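Local atomic coordinates of 3-hexulose-6-phosphate isomerase (PDB entry 1JEO), a protein that catalyses the interconversion of D-arabino-hex-3-ulose 6-phosphate and fructose 6-phosphate, a step in the formation of ribose 5-phosphate. Residues 60-63 and 68-71. Sequence-based numbering, arbitrary orientation.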
loop_
_atom_site.group_PDB
_atom_site.type_symbol
_atom_site.label_atom_id
_atom_site.label_comp_id
_atom_site.label_asym_id
_atom_site.label_seq_id
_atom_site.Cartn_x
_atom_site.Cartn_y
_atom_site.Cartn_z
ATOM N N MET A 60 -3.446 -8.759 -4.105
ATOM C CA MET A 60 -3.747 -9.664 -5.215
ATOM C C MET A 60 -2.740 -9.467 -6.353
ATOM O O MET A 60 -2.205 -10.442 -6.891
ATOM C CB MET A 60 -5.167 -9.414 -5.736
ATOM C CG MET A 60 -5.592 -10.350 -6.856
ATOM S SD MET A 60 -7.208 -9.994 -7.506
ATOM C CE MET A 60 -8.207 -10.857 -6.303
ATOM N N ARG A 61 -2.442 -8.205 -6.660
ATOM C CA ARG A 61 -1.509 -7.871 -7.730
ATOM C C ARG A 61 -0.055 -8.291 -7.435
ATOM O O ARG A 61 0.645 -8.741 -8.344
ATOM C CB ARG A 61 -1.644 -6.392 -8.113
ATOM C CG ARG A 61 -1.241 -6.062 -9.546
ATOM C CD ARG A 61 -2.024 -6.778 -10.642
ATOM N NE ARG A 61 -3.064 -5.943 -11.242
ATOM C CZ ARG A 61 -4.202 -6.411 -11.745
ATOM N NH1 ARG A 61 -4.464 -7.710 -11.721
ATOM N NH2 ARG A 61 -5.091 -5.576 -12.263
ATOM N N LEU A 62 0.355 -8.237 -6.163
ATOM C CA LEU A 62 1.703 -8.660 -5.750
ATOM C C LEU A 62 1.845 -10.170 -5.916
ATOM O O LEU A 62 2.909 -10.673 -6.297
ATOM C CB LEU A 62 1.984 -8.286 -4.297
ATOM C CG LEU A 62 2.440 -6.866 -3.970
ATOM C CD1 LEU A 62 2.627 -6.761 -2.471
ATOM C CD2 LEU A 62 3.745 -6.522 -4.699
ATOM N N MET A 63 0.734 -10.869 -5.681
ATOM C CA MET A 63 0.648 -12.317 -5.821
ATOM C C MET A 63 0.774 -12.663 -7.312
ATOM O O MET A 63 1.492 -13.602 -7.668
ATOM C CB MET A 63 -0.684 -12.807 -5.233
ATOM C CG MET A 63 -0.957 -14.305 -5.298
ATOM S SD MET A 63 -1.678 -14.857 -6.862
ATOM C CE MET A 63 -0.485 -16.020 -7.239
ATOM N N LYS A 68 5.111 -13.779 -2.350
ATOM C CA LYS A 68 4.302 -14.488 -1.352
ATOM C C LYS A 68 3.565 -13.378 -0.595
ATOM O O LYS A 68 4.071 -12.807 0.375
ATOM C CB LYS A 68 5.179 -15.350 -0.431
ATOM C CG LYS A 68 5.840 -16.533 -1.151
ATOM C CD LYS A 68 6.270 -17.652 -0.202
ATOM C CE LYS A 68 7.570 -17.339 0.529
ATOM N NZ LYS A 68 7.944 -18.415 1.496
ATOM N N SER A 69 2.418 -13.004 -1.156
ATOM C CA SER A 69 1.578 -11.928 -0.645
ATOM C C SER A 69 0.382 -12.433 0.141
ATOM O O SER A 69 -0.208 -13.458 -0.211
ATOM C CB SER A 69 1.095 -11.079 -1.818
ATOM O OG SER A 69 0.444 -9.905 -1.378
ATOM N N TYR A 70 0.043 -11.729 1.222
ATOM C CA TYR A 70 -1.088 -12.096 2.075
ATOM C C TYR A 70 -1.824 -10.878 2.602
ATOM O O TYR A 70 -1.248 -9.794 2.728
ATOM C CB TYR A 70 -0.623 -12.926 3.291
ATOM C CG TYR A 70 0.026 -14.249 2.951
ATOM C CD1 TYR A 70 1.427 -14.409 3.039
ATOM C CD2 TYR A 70 -0.746 -15.336 2.479
ATOM C CE1 TYR A 70 2.053 -15.628 2.654
ATOM C CE2 TYR A 70 -0.131 -16.562 2.093
ATOM C CZ TYR A 70 1.266 -16.692 2.185
ATOM O OH TYR A 70 1.870 -17.868 1.809
ATOM N N PHE A 71 -3.118 -11.048 2.846
ATOM C CA PHE A 71 -3.921 -9.989 3.443
ATOM C C PHE A 71 -4.280 -10.512 4.834
ATOM O O PHE A 71 -4.809 -11.618 4.963
ATOM C CB PHE A 71 -5.186 -9.667 2.638
ATOM C CG PHE A 71 -5.855 -8.384 3.070
ATOM C CD1 PHE A 71 -5.383 -7.144 2.599
ATOM C CD2 PHE A 71 -6.913 -8.397 4.006
ATOM C CE1 PHE A 71 -5.950 -5.925 3.057
ATOM C CE2 PHE A 71 -7.489 -7.188 4.478
ATOM C CZ PHE A 71 -7.006 -5.948 4.001
#
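S69 meets L62 and M63 near the C-terminal end of helix 49-64, and its small side chain carries the contact from the strand. The CB of S69 lies 3.8 Å from CB of L62 and 3.9 Å from the backbone N of M63, so the serine comes up against the root of the leucine and the adjoining helix backbone. Its OG is 3.7 Å from CB of L62 and 4.0 Å from CD1 of L62, a van der Waals approach alongside the leucine. With OG anti to the backbone N (chi1 -171°), the hydroxyl reaches the helix and hydrogen-bonds to the carbonyl oxygen of A59, a bond that ties the strand to the helix backbone alongside the van der Waals contacts. M63 adds its CB, 4.2 Å from CB of S69, while its thioether runs off from the strand. Here the chain completes a right-handed beta-alpha-beta crossover: strands 43-46 and 69-71 lie side by side in the parallel sheet of the SIS domain, and helix 49-64 is the connection between them; 69-71 is an outermost strand of that sheet within the chain. The buried side chain of L62 also touches I43 of the neighbouring strand and I158 and I161 of helix 144-164. At Y70 the CB points away from the helix and the side chain touches K42, T77 and P78, whereas that of the next residue, F71, rests against I45 of strand 43-46.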